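Local structure of protein phosphotransferase ChpT (Brucella abortus, 4QPK) at residues A92-Q97 against A122-R127; D117-A122 against F133-A138; L150-L155 against S212-Y217; E197-A202 against I229-T234. The protein relays phosphoryl groups as a dimeric histidine phosphotransferase in the phosphorelay that controls growth, division and intracellular survival of the bacterium. All coordinates share one frame; numbering follows the deposited sequence.

Interaction 1: A92-Q97 against A122-R127. With NA (sodium ion), chain E; GOL (glycerol), chain F.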
# COMPACT_ATOMS: atom_id res chain seq x y z
N ALA B 92 -11.89 6.55 -2.25
CA ALA B 92 -10.46 6.26 -2.30
C ALA B 92 -9.77 6.66 -0.99
O ALA B 92 -8.97 5.89 -0.43
CB ALA B 92 -9.81 6.98 -3.48
N SER B 93 -10.12 7.85 -0.50
CA SER B 93 -9.54 8.36 0.75
C SER B 93 -9.87 7.43 1.91
O SER B 93 -8.99 7.10 2.71
CB SER B 93 -10.06 9.77 1.05
OG SER B 93 -9.39 10.34 2.18
N ALA B 94 -11.13 7.01 1.99
CA ALA B 94 -11.56 6.14 3.09
C ALA B 94 -10.80 4.83 3.06
O ALA B 94 -10.40 4.32 4.10
CB ALA B 94 -13.07 5.89 3.04
N ARG B 95 -10.58 4.28 1.87
CA ARG B 95 -9.88 3.01 1.77
C ARG B 95 -8.40 3.17 2.16
O ARG B 95 -7.84 2.31 2.84
CB ARG B 95 -10.03 2.43 0.37
CG ARG B 95 -11.45 1.96 0.13
CD ARG B 95 -11.69 1.33 -1.22
NE ARG B 95 -13.12 1.10 -1.36
CZ ARG B 95 -13.77 0.08 -0.81
NH1 ARG B 95 -13.10 -0.82 -0.10
NH2 ARG B 95 -15.08 -0.04 -0.96
N LEU B 96 -7.77 4.27 1.74
CA LEU B 96 -6.37 4.53 2.07
C LEU B 96 -6.18 4.77 3.57
O LEU B 96 -5.22 4.27 4.18
CB LEU B 96 -5.84 5.70 1.23
CG LEU B 96 -5.66 5.30 -0.25
CD1 LEU B 96 -5.64 6.55 -1.17
CD2 LEU B 96 -4.40 4.46 -0.50
N GLN B 97 -7.07 5.55 4.17
CA GLN B 97 -6.95 5.81 5.61
C GLN B 97 -7.17 4.53 6.43
O GLN B 97 -6.50 4.30 7.44
CB GLN B 97 -7.94 6.89 6.06
CG GLN B 97 -7.69 8.30 5.50
CD GLN B 97 -6.35 8.88 5.92
OE1 GLN B 97 -5.79 8.49 6.94
NE2 GLN B 97 -5.84 9.84 5.16
N ALA B 122 -12.67 3.08 10.50
CA ALA B 122 -13.62 2.00 10.19
C ALA B 122 -14.99 2.56 9.81
O ALA B 122 -15.64 2.09 8.87
CB ALA B 122 -13.75 1.04 11.36
N THR B 123 -15.45 3.56 10.55
CA THR B 123 -16.77 4.13 10.29
C THR B 123 -16.83 4.77 8.89
O THR B 123 -17.79 4.57 8.15
CB THR B 123 -17.14 5.16 11.38
OG1 THR B 123 -17.14 4.48 12.64
CG2 THR B 123 -18.52 5.77 11.11
N GLU B 124 -15.78 5.50 8.53
CA GLU B 124 -15.73 6.13 7.22
C GLU B 124 -15.61 5.06 6.11
O GLU B 124 -16.21 5.19 5.03
CB GLU B 124 -14.56 7.12 7.16
CG GLU B 124 -14.36 7.88 5.86
CD GLU B 124 -15.54 8.74 5.46
OE1 GLU B 124 -16.41 9.04 6.32
OE2 GLU B 124 -15.57 9.16 4.28
N TYR B 125 -14.83 4.02 6.37
CA TYR B 125 -14.68 2.92 5.43
C TYR B 125 -16.04 2.29 5.12
O TYR B 125 -16.38 2.07 3.96
CB TYR B 125 -13.71 1.87 5.98
CG TYR B 125 -13.46 0.67 5.08
CD1 TYR B 125 -12.49 0.72 4.09
CD2 TYR B 125 -14.19 -0.50 5.23
CE1 TYR B 125 -12.24 -0.37 3.28
CE2 TYR B 125 -13.96 -1.60 4.41
CZ TYR B 125 -12.98 -1.52 3.44
OH TYR B 125 -12.74 -2.61 2.62
N PHE B 126 -16.81 2.00 6.16
CA PHE B 126 -18.07 1.28 5.95
C PHE B 126 -19.18 2.14 5.37
O PHE B 126 -20.21 1.62 4.96
CB PHE B 126 -18.53 0.58 7.23
CG PHE B 126 -17.90 -0.76 7.40
CD1 PHE B 126 -16.67 -0.89 8.02
CD2 PHE B 126 -18.52 -1.90 6.89
CE1 PHE B 126 -16.07 -2.13 8.15
CE2 PHE B 126 -17.93 -3.15 7.02
CZ PHE B 126 -16.70 -3.27 7.65
N ARG B 127 -18.96 3.44 5.31
CA ARG B 127 -19.82 4.30 4.51
C ARG B 127 -19.81 3.84 3.04
O ARG B 127 -20.79 4.02 2.32
CB ARG B 127 -19.36 5.75 4.60
CG ARG B 127 -19.72 6.44 5.88
CD ARG B 127 -19.60 7.94 5.71
NE ARG B 127 -20.36 8.43 4.57
CZ ARG B 127 -21.56 9.01 4.66
NH1 ARG B 127 -22.14 9.16 5.85
NH2 ARG B 127 -22.18 9.43 3.57
NA NA E . -16.56 6.90 2.62
C1 GOL F . -7.34 -1.51 1.29
O1 GOL F . -7.06 -2.86 0.99
C2 GOL F . -8.54 -1.47 2.23
O2 GOL F . -8.61 -0.24 2.90
C3 GOL F . -9.80 -1.63 1.40
O3 GOL F . -10.35 -2.89 1.71
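A94 meets E124 and Y125 where helices 78-102 and 115-126 come together, their local axes 8.5 Å apart and running at 141° to each other. Its CB fits against E124 CG at 3.7 Å and also packs on the backbone of Y125 near its CA; so small a side chain suits the short distance between the axes. The E124 chain bends at its second torsion (chi2 61°), which turns the carboxylate back so that OE2 and the backbone O of the same residue both bind the sodium ion, each at 3.0 Å. N128 belongs to the same metal site, and OE1 forms a salt bridge with R90. One residue on, R95 stretches out from CG to NE and carries its guanidinium past the phenol end of Y125, the two planes 75° apart, with NH1 3.3 Å from Y125 OH. N91 and E129 hold other nitrogens of this guanidinium. A glycerol, probably from the crystallisation liquor, bridges the helices: Y125 OH donates to its O3 (2.6 Å), while its O2 donates to R95 O (2.7 Å). The contact thus lies at the junction between the helical-hairpin DHp domain and the first helix of the kinase-like C-terminal domain.

Interaction 2: D117-A122 against F133-A138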
# COMPACT_ATOMS: atom_id res chain seq x y z
N ASP B 117 -9.07 6.26 16.86
CA ASP B 117 -8.63 6.37 15.46
C ASP B 117 -9.14 5.19 14.64
O ASP B 117 -9.54 5.34 13.47
CB ASP B 117 -7.11 6.45 15.37
CG ASP B 117 -6.56 7.75 15.92
OD1 ASP B 117 -7.23 8.80 15.79
OD2 ASP B 117 -5.44 7.73 16.48
N ALA B 118 -9.09 4.01 15.23
CA ALA B 118 -9.60 2.81 14.56
C ALA B 118 -11.10 2.97 14.27
O ALA B 118 -11.56 2.67 13.17
CB ALA B 118 -9.34 1.55 15.42
N GLN B 119 -11.85 3.44 15.27
CA GLN B 119 -13.28 3.64 15.06
C GLN B 119 -13.53 4.65 13.94
O GLN B 119 -14.41 4.45 13.09
CB GLN B 119 -13.97 4.10 16.37
CG GLN B 119 -15.46 4.33 16.18
CD GLN B 119 -16.17 4.70 17.46
OE1 GLN B 119 -15.55 4.86 18.51
NE2 GLN B 119 -17.49 4.85 17.38
N ASN B 120 -12.75 5.73 13.92
CA ASN B 120 -12.95 6.73 12.87
C ASN B 120 -12.72 6.17 11.47
O ASN B 120 -13.56 6.37 10.58
CB ASN B 120 -12.05 7.94 13.10
CG ASN B 120 -12.52 8.81 14.26
OD1 ASN B 120 -13.68 8.75 14.66
ND2 ASN B 120 -11.62 9.63 14.79
N VAL B 121 -11.60 5.48 11.25
CA VAL B 121 -11.33 5.03 9.88
C VAL B 121 -12.27 3.88 9.53
O VAL B 121 -12.64 3.73 8.37
CB VAL B 121 -9.83 4.61 9.66
CG1 VAL B 121 -8.90 5.80 9.95
CG2 VAL B 121 -9.43 3.37 10.49
N ALA B 122 -12.67 3.08 10.50
CA ALA B 122 -13.62 2.00 10.19
C ALA B 122 -14.99 2.56 9.81
O ALA B 122 -15.64 2.09 8.87
CB ALA B 122 -13.75 1.04 11.36
N PHE B 133 -23.24 -0.33 9.83
CA PHE B 133 -22.08 -0.50 10.69
C PHE B 133 -22.26 0.18 12.04
O PHE B 133 -22.63 1.36 12.09
CB PHE B 133 -20.83 0.06 9.98
CG PHE B 133 -19.55 -0.09 10.76
CD1 PHE B 133 -18.93 -1.33 10.87
CD2 PHE B 133 -18.96 1.00 11.37
CE1 PHE B 133 -17.76 -1.47 11.60
CE2 PHE B 133 -17.78 0.88 12.08
CZ PHE B 133 -17.17 -0.36 12.20
N THR B 134 -22.00 -0.55 13.12
CA THR B 134 -22.02 0.03 14.47
C THR B 134 -20.79 -0.38 15.27
O THR B 134 -20.23 -1.45 15.09
CB THR B 134 -23.29 -0.38 15.27
OG1 THR B 134 -23.38 -1.81 15.33
CG2 THR B 134 -24.55 0.18 14.65
N TRP B 135 -20.42 0.49 16.21
CA TRP B 135 -19.24 0.33 17.03
C TRP B 135 -19.57 0.70 18.45
O TRP B 135 -20.05 1.81 18.72
CB TRP B 135 -18.11 1.23 16.52
CG TRP B 135 -16.78 1.13 17.23
CD1 TRP B 135 -16.48 1.53 18.51
CD2 TRP B 135 -15.55 0.69 16.65
NE1 TRP B 135 -15.15 1.32 18.76
CE2 TRP B 135 -14.55 0.82 17.64
CE3 TRP B 135 -15.20 0.19 15.39
CZ2 TRP B 135 -13.22 0.46 17.40
CZ3 TRP B 135 -13.89 -0.16 15.16
CH2 TRP B 135 -12.92 -0.03 16.15
N GLU B 136 -19.27 -0.20 19.37
CA GLU B 136 -19.58 -0.01 20.76
C GLU B 136 -18.33 -0.38 21.57
O GLU B 136 -17.69 -1.40 21.30
CB GLU B 136 -20.80 -0.88 21.13
CG GLU B 136 -21.44 -0.59 22.43
CD GLU B 136 -22.67 -1.46 22.68
OE1 GLU B 136 -23.04 -2.26 21.80
OE2 GLU B 136 -23.28 -1.30 23.76
N GLY B 137 -18.00 0.44 22.56
CA GLY B 137 -16.88 0.18 23.43
C GLY B 137 -16.02 1.40 23.69
O GLY B 137 -15.84 2.25 22.82
N ALA B 138 -15.48 1.46 24.90
CA ALA B 138 -14.69 2.60 25.38
C ALA B 138 -13.43 2.83 24.55
O ALA B 138 -12.75 1.88 24.17
CB ALA B 138 -14.32 2.39 26.84
O HOH W 1 -16.63 4.13 21.03
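Q119 lies flat over one face of the W135 indole, its amide plane within 7° of the ring plane. The whole side chain takes part: CB sits over the centre of the bicyclic system, 3.6 Å above the plane, and CG makes a CH-pi contact with the five-membered ring, 3.6 Å from its centroid and 10° off the normal. The amide carbon CD reaches 3.4 Å from W135 CD1. The extended chain, with CG anti to the backbone N (chi1 179°) and no bend beyond it, lays the side chain along the indole. Farther along the indole, the methyls of A118 and A122 approach its six-membered ring obliquely, A118 CB at 4.0 Å from W135 CH2. A122 CB also touches F133 CZ at 3.8 Å, and the carbonyl O of A122 lies over a face of the F133 ring. Helix 115-126 thus packs nearly antiparallel on strand 132-136, an outermost strand of the mixed sheet, in the layered helix-on-sheet architecture that this domain shares with the ATP-binding domains of histidine kinases. A water donates to both Q119 OE1 (2.8 Å) and G137 O (2.7 Å), tying the amide end to the backbone of G137. Behind the first shell, F126 stacks on F133, L150 of helix 144-160 packs against W135, and backbone hydrogen bonds from T134 and E136 fix the strand against strand 166-173.

Interaction 3: L150-L155 against S212-Y217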
# COMPACT_ATOMS: atom_id res chain seq x y z
N LEU B 150 -8.13 -6.24 15.20
CA LEU B 150 -9.51 -5.78 15.25
C LEU B 150 -9.99 -5.29 13.87
O LEU B 150 -11.03 -5.73 13.38
CB LEU B 150 -9.65 -4.67 16.31
CG LEU B 150 -10.96 -3.87 16.39
CD1 LEU B 150 -12.15 -4.76 16.65
CD2 LEU B 150 -10.84 -2.79 17.45
N LEU B 151 -9.24 -4.39 13.24
CA LEU B 151 -9.66 -3.85 11.95
C LEU B 151 -9.69 -4.94 10.88
O LEU B 151 -10.55 -4.93 10.00
CB LEU B 151 -8.74 -2.70 11.52
CG LEU B 151 -8.87 -1.43 12.35
CD1 LEU B 151 -7.86 -0.40 11.84
CD2 LEU B 151 -10.27 -0.85 12.27
N ASN B 152 -8.75 -5.88 10.93
CA ASN B 152 -8.76 -6.95 9.95
C ASN B 152 -9.93 -7.92 10.15
O ASN B 152 -10.44 -8.49 9.20
CB ASN B 152 -7.43 -7.70 9.97
CG ASN B 152 -6.39 -7.02 9.09
OD1 ASN B 152 -6.32 -7.29 7.88
ND2 ASN B 152 -5.63 -6.11 9.67
N MET B 153 -10.36 -8.09 11.40
CA MET B 153 -11.55 -8.87 11.68
C MET B 153 -12.80 -8.21 11.08
O MET B 153 -13.74 -8.90 10.73
CB MET B 153 -11.71 -9.06 13.20
CG MET B 153 -10.71 -10.03 13.78
SD MET B 153 -10.80 -10.19 15.57
CE MET B 153 -12.34 -11.09 15.82
N LEU B 154 -12.81 -6.88 10.97
CA LEU B 154 -13.94 -6.21 10.30
C LEU B 154 -14.02 -6.63 8.85
O LEU B 154 -15.11 -6.79 8.29
CB LEU B 154 -13.80 -4.69 10.37
CG LEU B 154 -13.56 -4.07 11.73
CD1 LEU B 154 -13.64 -2.54 11.61
CD2 LEU B 154 -14.54 -4.63 12.74
N LEU B 155 -12.86 -6.80 8.22
CA LEU B 155 -12.85 -7.17 6.81
C LEU B 155 -13.34 -8.61 6.63
O LEU B 155 -14.06 -8.91 5.67
CB LEU B 155 -11.45 -6.99 6.20
CG LEU B 155 -10.93 -5.55 6.18
CD1 LEU B 155 -9.55 -5.50 5.51
CD2 LEU B 155 -11.89 -4.66 5.42
N SER B 212 -6.31 -13.83 -0.81
CA SER B 212 -6.18 -14.60 0.42
C SER B 212 -5.14 -14.09 1.41
O SER B 212 -5.04 -14.61 2.52
CB SER B 212 -5.88 -16.07 0.08
OG SER B 212 -4.71 -16.18 -0.71
N VAL B 213 -4.35 -13.07 1.04
CA VAL B 213 -3.36 -12.54 1.97
C VAL B 213 -4.04 -11.90 3.18
O VAL B 213 -3.49 -11.91 4.26
CB VAL B 213 -2.39 -11.52 1.29
CG1 VAL B 213 -3.10 -10.25 0.87
CG2 VAL B 213 -1.21 -11.18 2.21
N GLN B 214 -5.25 -11.36 3.01
CA GLN B 214 -5.86 -10.64 4.12
C GLN B 214 -6.30 -11.60 5.24
O GLN B 214 -6.03 -11.34 6.41
CB GLN B 214 -7.03 -9.77 3.62
CG GLN B 214 -7.52 -8.75 4.65
CD GLN B 214 -8.51 -9.34 5.61
OE1 GLN B 214 -9.34 -10.17 5.22
NE2 GLN B 214 -8.45 -8.92 6.87
N PRO B 215 -6.98 -12.72 4.90
CA PRO B 215 -7.24 -13.67 6.00
C PRO B 215 -5.97 -14.28 6.60
O PRO B 215 -5.91 -14.49 7.81
CB PRO B 215 -8.11 -14.76 5.34
CG PRO B 215 -8.06 -14.50 3.87
CD PRO B 215 -7.79 -13.04 3.71
N TYR B 216 -4.95 -14.53 5.77
CA TYR B 216 -3.67 -15.01 6.28
C TYR B 216 -3.11 -14.01 7.28
O TYR B 216 -2.71 -14.36 8.39
CB TYR B 216 -2.69 -15.23 5.12
CG TYR B 216 -1.28 -15.46 5.58
CD1 TYR B 216 -0.84 -16.72 5.97
CD2 TYR B 216 -0.38 -14.40 5.66
CE1 TYR B 216 0.47 -16.91 6.42
CE2 TYR B 216 0.91 -14.58 6.11
CZ TYR B 216 1.33 -15.84 6.48
OH TYR B 216 2.63 -16.00 6.92
N TYR B 217 -3.11 -12.74 6.87
CA TYR B 217 -2.57 -11.66 7.69
C TYR B 217 -3.32 -11.51 9.01
O TYR B 217 -2.71 -11.24 10.07
CB TYR B 217 -2.63 -10.36 6.88
CG TYR B 217 -1.99 -9.14 7.54
CD1 TYR B 217 -0.65 -9.11 7.87
CD2 TYR B 217 -2.75 -7.99 7.79
CE1 TYR B 217 -0.07 -7.99 8.44
CE2 TYR B 217 -2.18 -6.87 8.37
CZ TYR B 217 -0.84 -6.87 8.69
OH TYR B 217 -0.29 -5.74 9.26
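The amides of N152 and Q214 are nearly coplanar, 2° apart, and meet through a hydrogen bond in that common plane: Q214 NE2 donates to a lone pair of N152 OD1 at 2.9 Å, with an N-H...O angle of 167°. N152 OD1 also sits at the edge of the Y217 ring, 3.6 Å from Y217 CD2, and the N152 amide stands at 73° to that ring. Q214 NE2 also gives a more bent bond to the backbone O of N152 (3.1 Å), tilted out of the carbonyl plane, so one residue takes both bonds from this nitrogen and fixes the rotation of the Q214 amide. A bend at the second torsion turns the glutamine end toward helix 144-160, where L155 CB packs 3.6 Å from Q214 NE2. N152 ND2 is itself held by the backbone carbonyls of K148 and A102, which in turn orients OD1 toward Q214, while Y217 OH is hydrogen-bonded to K148. This buried polar link joins helices 144-160 and 213-225, whose local axes lie 9.8 Å apart. F103 packs against N152, L155 and Q214, helix 43-74 touches Q214 and Y217 through R53 and L50, and L44 of the second subunit reaches Y217.

Interaction 4: E197-A202 against I229-T234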
# COMPACT_ATOMS: atom_id res chain seq x y z
N GLU B 197 -10.62 -22.24 6.18
CA GLU B 197 -9.52 -23.15 5.85
C GLU B 197 -8.25 -22.89 6.66
O GLU B 197 -7.76 -23.77 7.37
CB GLU B 197 -9.21 -23.01 4.36
CG GLU B 197 -8.13 -23.91 3.82
CD GLU B 197 -7.89 -23.66 2.34
OE1 GLU B 197 -8.01 -22.49 1.91
OE2 GLU B 197 -7.59 -24.63 1.61
N LEU B 198 -7.73 -21.67 6.57
CA LEU B 198 -6.50 -21.31 7.27
C LEU B 198 -6.66 -21.37 8.79
O LEU B 198 -5.77 -21.82 9.51
CB LEU B 198 -6.05 -19.92 6.84
CG LEU B 198 -5.64 -19.84 5.38
CD1 LEU B 198 -5.45 -18.38 4.95
CD2 LEU B 198 -4.37 -20.65 5.16
N HIS B 199 -7.81 -20.90 9.27
CA HIS B 199 -8.08 -20.85 10.71
C HIS B 199 -8.15 -22.26 11.29
O HIS B 199 -7.79 -22.49 12.45
CB HIS B 199 -9.39 -20.09 10.98
CG HIS B 199 -9.76 -20.02 12.42
ND1 HIS B 199 -10.74 -20.83 12.96
CD2 HIS B 199 -9.32 -19.24 13.44
CE1 HIS B 199 -10.87 -20.56 14.25
NE2 HIS B 199 -10.02 -19.60 14.56
N SER B 200 -8.59 -23.21 10.48
CA SER B 200 -8.68 -24.59 10.94
C SER B 200 -7.31 -25.27 10.99
O SER B 200 -7.19 -26.36 11.53
CB SER B 200 -9.62 -25.39 10.05
OG SER B 200 -9.05 -25.63 8.78
N GLY B 201 -6.28 -24.61 10.45
CA GLY B 201 -4.94 -25.17 10.48
C GLY B 201 -4.60 -25.96 9.22
O GLY B 201 -3.62 -26.72 9.20
N ALA B 202 -5.38 -25.76 8.17
CA ALA B 202 -5.16 -26.45 6.91
C ALA B 202 -4.35 -25.60 5.94
O ALA B 202 -4.60 -24.40 5.80
CB ALA B 202 -6.48 -26.83 6.28
N ILE B 229 -8.64 -16.33 17.77
CA ILE B 229 -9.91 -16.04 17.14
C ILE B 229 -10.84 -17.24 17.22
O ILE B 229 -10.43 -18.37 16.91
CB ILE B 229 -9.75 -15.64 15.66
CG1 ILE B 229 -8.87 -14.39 15.54
CG2 ILE B 229 -11.10 -15.39 15.02
CD1 ILE B 229 -8.48 -14.04 14.11
N SER B 230 -12.07 -17.00 17.64
CA SER B 230 -13.11 -18.02 17.61
C SER B 230 -14.20 -17.66 16.63
O SER B 230 -14.52 -16.48 16.43
CB SER B 230 -13.72 -18.22 19.01
OG SER B 230 -12.73 -18.69 19.92
N ILE B 231 -14.77 -18.68 16.00
CA ILE B 231 -15.88 -18.51 15.08
C ILE B 231 -17.09 -19.23 15.64
O ILE B 231 -17.03 -20.43 15.89
CB ILE B 231 -15.58 -19.07 13.69
CG1 ILE B 231 -14.26 -18.52 13.13
CG2 ILE B 231 -16.72 -18.76 12.74
CD1 ILE B 231 -13.84 -19.17 11.82
N HIS B 232 -18.17 -18.49 15.85
CA HIS B 232 -19.45 -19.07 16.25
C HIS B 232 -20.54 -18.74 15.23
O HIS B 232 -21.06 -17.63 15.22
CB HIS B 232 -19.87 -18.60 17.64
CG HIS B 232 -21.11 -19.28 18.14
ND1 HIS B 232 -21.60 -20.44 17.57
CD2 HIS B 232 -21.96 -18.96 19.15
CE1 HIS B 232 -22.70 -20.80 18.21
NE2 HIS B 232 -22.93 -19.93 19.17
N ALA B 233 -20.87 -19.71 14.38
CA ALA B 233 -21.86 -19.51 13.32
C ALA B 233 -23.19 -20.22 13.62
O ALA B 233 -23.20 -21.43 13.87
CB ALA B 233 -21.31 -19.99 11.99
N THR B 234 -24.28 -19.46 13.62
CA THR B 234 -25.63 -20.00 13.75
C THR B 234 -26.46 -19.60 12.52
O THR B 234 -25.94 -18.95 11.60
CB THR B 234 -26.33 -19.51 15.02
OG1 THR B 234 -26.66 -18.12 14.90
CG2 THR B 234 -25.44 -19.72 16.24
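With CG anti to the backbone N (chi1 178°), the H199 side chain leaves helix 193-199 near its end and heads toward strand 229-233, and the second torsion turns the imidazole so that NE2 meets the I229 carbonyl while a face of the ring turns to I231. The contact joins a short helix to an outermost strand of the mixed sheet in the domain resembling the kinase ATP-binding fold, although this protein lacks regions required to bind ATP. H199 NE2 donates to I229 O at 2.7 Å with an angle of 155°. The oxygen lies close to the imidazole plane, at the ring edge, but from the carbonyl's side the donor stands 46° above the plane and does not use a lone pair. On I231, CG1 points beside the backbone N, which places it over a face of the imidazole; I231 CD1 lies 3.7 Å from H199 ND1. The I229 side chain adds a looser approach, as I229 CB comes no nearer than 4.1 Å to H199 NE2. Behind these groups, L219 of helix 213-225 packs on H199, A222 and T218 back I229, and F195 touches both isoleucines. The strand is held to strand 238-242 by backbone bonds between S230 and S241 and between H232 and V239. The helix terminates in a Schellman motif, with G201 at positive phi and its N bonded to L198 O. E197 O is gripped from opposite faces of its plane, by A202 N at 3.2 Å and by S200 OG at 2.7 Å.

Overall arrangement
Interactions 1 and 2 share A122 and use two sides of helix 115-126, one turned to the DHp helix 78-102, the other to strand 132-136. Interaction 3 is buried, its centre about 6 Å from the centre of the chain, and touches both through leucines of helix 144-160; its link is between neutral amides. Interactions 1, 2 and 4 are partly buried. The centre of interaction 4 lies about 17 Å from the chain's centre, and L198 there packs on Y216 of interaction 3. Interactions 2 and 4 reach opposite outer strands of one sheet: the first relies on a glutamine laid over an indole face, alanine methyls against rings and a water, the second on one direct imidazole-carbonyl bond. Salt bridges and a metal ion appear in interaction 1.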